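Local structure of folylpolyglutamate synthase/dihydrofolate synthase (Thermotoga maritima, 1O5Z) at residues 315-320 with 338-343. The protein probably adds L-glutamate to dihydropteroate and to tetrahydrofolate polyglutamates, using ATP and magnesium, in the synthesis of folate cofactors. Numbering follows the deposited sequence.
Sequences GKMYIL and LYFNGE
Phe340 meets Ile319 and Met317 with two different parts of one ring, a worked example of how an aromatic side chain can join a helix end to a sheet without any hydrogen bond. The side chains of Ile319 and Phe340 approach from opposite directions, with their CA atoms 10.2 Å apart. Ile319 lays its longer branch over a face of the ring: Ile319 CD1 stands 4.2 Å from the centroid of the Phe340 ring, 28° off the ring normal, a CH-pi contact. Ile319 CG1 touches the outer end of the ring, 3.7 Å from Phe340 CZ. With CG1 anti to the carbonyl carbon of Ile319 (chi1 -58°), the branch starts out on the Phe340 side, and an unstaggered chi2 of 91° then turns CD1 over the ring face. Met317, two residues earlier on the same side of the strand, makes a Met-aromatic contact of the edge-on kind. Met317 SD lies in the ring plane, 4.0 Å from Phe340 CE1. In the glutamate ligase domain of this Mur ligase relative, strand 316-320 runs between strands 309-313 and 414-418 in a mixed sheet. Helix 326-339 links it to the parallel strand 345-349, a beta-alpha-beta connection with strand 414-418 lying between the two. Phe340 is the first residue past the helix to leave helical phi/psi, and its CB points toward strand 316-320. Phe340 O accepts a 2.9 Å hydrogen bond from Glu343 N, closing the type I turn 340-343 that leads into strand 345-349. An alanine at Phe340 would remove the whole ring, and would probably strip Ile319 CD1 of its aromatic face and Met317 SD of its edge partner, leaving a space between strand 316-320 and the end of helix 326-339. Met317 and Ile319 also both pack on Ile310 of the neighbouring strand, Met317 touching Leu247 and Ile319 touching Phe308 besides.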
loop_
_atom_site.group_PDB
_atom_site.type_symbol
_atom_site.label_atom_id
_atom_site.label_comp_id
_atom_site.label_asym_id
_atom_site.label_seq_id
_atom_site.Cartn_x
_atom_site.Cartn_y
_atom_site.Cartn_z
ATOM N N GLY A 315 -12.062 -2.272 23.488
ATOM C CA GLY A 315 -11.438 -1.375 24.476
ATOM C C GLY A 315 -9.913 -1.336 24.410
ATOM O O GLY A 315 -9.297 -0.395 24.892
ATOM N N LYS A 316 -9.297 -2.340 23.798
ATOM C CA LYS A 316 -7.854 -2.412 23.753
ATOM C C LYS A 316 -7.358 -1.878 22.431
ATOM O O LYS A 316 -8.000 -2.103 21.411
ATOM C CB LYS A 316 -7.352 -3.844 23.933
ATOM C CG LYS A 316 -5.848 -3.863 24.343
ATOM C CD LYS A 316 -5.066 -5.065 23.801
ATOM C CE LYS A 316 -5.672 -6.365 24.333
ATOM N NZ LYS A 316 -4.975 -7.573 23.915
ATOM N N MET A 317 -6.222 -1.160 22.467
ATOM C CA MET A 317 -5.595 -0.644 21.265
ATOM C C MET A 317 -4.575 -1.599 20.787
ATOM O O MET A 317 -3.825 -2.140 21.590
ATOM C CB MET A 317 -4.837 0.628 21.496
ATOM C CG MET A 317 -5.612 1.658 22.128
ATOM S SD MET A 317 -5.233 3.213 21.314
ATOM C CE MET A 317 -6.530 3.074 20.053
ATOM N N TYR A 318 -4.531 -1.719 19.467
ATOM C CA TYR A 318 -3.512 -2.444 18.736
ATOM C C TYR A 318 -2.840 -1.521 17.750
ATOM O O TYR A 318 -3.501 -0.840 16.999
ATOM C CB TYR A 318 -4.148 -3.578 17.965
ATOM C CG TYR A 318 -4.707 -4.598 18.877
ATOM C CD1 TYR A 318 -6.033 -4.551 19.269
ATOM C CD2 TYR A 318 -3.905 -5.589 19.364
ATOM C CE1 TYR A 318 -6.534 -5.472 20.142
ATOM C CE2 TYR A 318 -4.390 -6.535 20.240
ATOM C CZ TYR A 318 -5.697 -6.480 20.619
ATOM O OH TYR A 318 -6.143 -7.412 21.509
ATOM N N ILE A 319 -1.516 -1.503 17.762
ATOM C CA ILE A 319 -0.751 -0.778 16.772
ATOM C C ILE A 319 -0.236 -1.844 15.814
ATOM O O ILE A 319 0.645 -2.607 16.155
ATOM C CB ILE A 319 0.381 0.028 17.425
ATOM C CG1 ILE A 319 -0.201 1.017 18.451
ATOM C CG2 ILE A 319 1.136 0.830 16.358
ATOM C CD1 ILE A 319 -0.340 0.526 19.901
ATOM N N LEU A 320 -0.852 -1.906 14.636
ATOM C CA LEU A 320 -0.510 -2.886 13.636
ATOM C C LEU A 320 0.445 -2.193 12.702
ATOM O O LEU A 320 0.081 -1.249 12.013
ATOM C CB LEU A 320 -1.759 -3.366 12.875
ATOM C CG LEU A 320 -2.903 -3.901 13.783
ATOM C CD1 LEU A 320 -4.199 -4.159 13.010
ATOM C CD2 LEU A 320 -2.466 -5.106 14.546
ATOM N N LEU A 338 5.132 9.710 19.324
ATOM C CA LEU A 338 4.242 10.829 19.083
ATOM C C LEU A 338 2.884 10.594 19.679
ATOM O O LEU A 338 2.296 11.482 20.250
ATOM C CB LEU A 338 4.045 11.054 17.597
ATOM C CG LEU A 338 5.126 11.824 16.863
ATOM C CD1 LEU A 338 4.752 11.868 15.405
ATOM C CD2 LEU A 338 5.304 13.239 17.433
ATOM N N TYR A 339 2.378 9.395 19.523
ATOM C CA TYR A 339 0.997 9.138 19.813
ATOM C C TYR A 339 0.793 8.405 21.129
ATOM O O TYR A 339 -0.332 8.323 21.615
ATOM C CB TYR A 339 0.397 8.325 18.661
ATOM C CG TYR A 339 0.191 9.139 17.388
ATOM C CD1 TYR A 339 1.057 9.032 16.316
ATOM C CD2 TYR A 339 -0.884 10.008 17.255
ATOM C CE1 TYR A 339 0.851 9.762 15.151
ATOM C CE2 TYR A 339 -1.080 10.735 16.106
ATOM C CZ TYR A 339 -0.217 10.609 15.054
ATOM O OH TYR A 339 -0.405 11.342 13.904
ATOM N N PHE A 340 1.864 7.866 21.709
ATOM C CA PHE A 340 1.750 7.010 22.912
ATOM C C PHE A 340 2.723 7.390 23.994
ATOM O O PHE A 340 3.131 6.553 24.780
ATOM C CB PHE A 340 1.948 5.558 22.513
ATOM C CG PHE A 340 0.852 5.059 21.654
ATOM C CD1 PHE A 340 -0.344 4.630 22.224
ATOM C CD2 PHE A 340 0.963 5.096 20.274
ATOM C CE1 PHE A 340 -1.396 4.175 21.420
ATOM C CE2 PHE A 340 -0.065 4.655 19.479
ATOM C CZ PHE A 340 -1.255 4.182 20.049
ATOM N N ASN A 341 3.069 8.661 24.041
ATOM C CA ASN A 341 4.177 9.104 24.862
ATOM C C ASN A 341 4.120 8.614 26.336
ATOM O O ASN A 341 5.038 7.893 26.825
ATOM C CB ASN A 341 4.270 10.602 24.795
ATOM C CG ASN A 341 5.498 11.122 25.481
ATOM O OD1 ASN A 341 6.579 10.590 25.287
ATOM N ND2 ASN A 341 5.343 12.167 26.284
ATOM N N GLY A 342 3.030 8.948 27.031
ATOM C CA GLY A 342 2.826 8.455 28.414
ATOM C C GLY A 342 2.419 6.978 28.564
ATOM O O GLY A 342 2.346 6.456 29.679
ATOM N N GLU A 343 2.167 6.294 27.459
ATOM C CA GLU A 343 1.481 5.017 27.508
ATOM C C GLU A 343 2.380 3.822 27.750
ATOM O O GLU A 343 3.451 3.737 27.141
ATOM C CB GLU A 343 0.749 4.803 26.202
ATOM C CG GLU A 343 -0.514 5.625 26.117
ATOM C CD GLU A 343 -1.595 5.030 26.990
ATOM O OE1 GLU A 343 -2.120 3.926 26.609
ATOM O OE2 GLU A 343 -1.871 5.662 28.051
#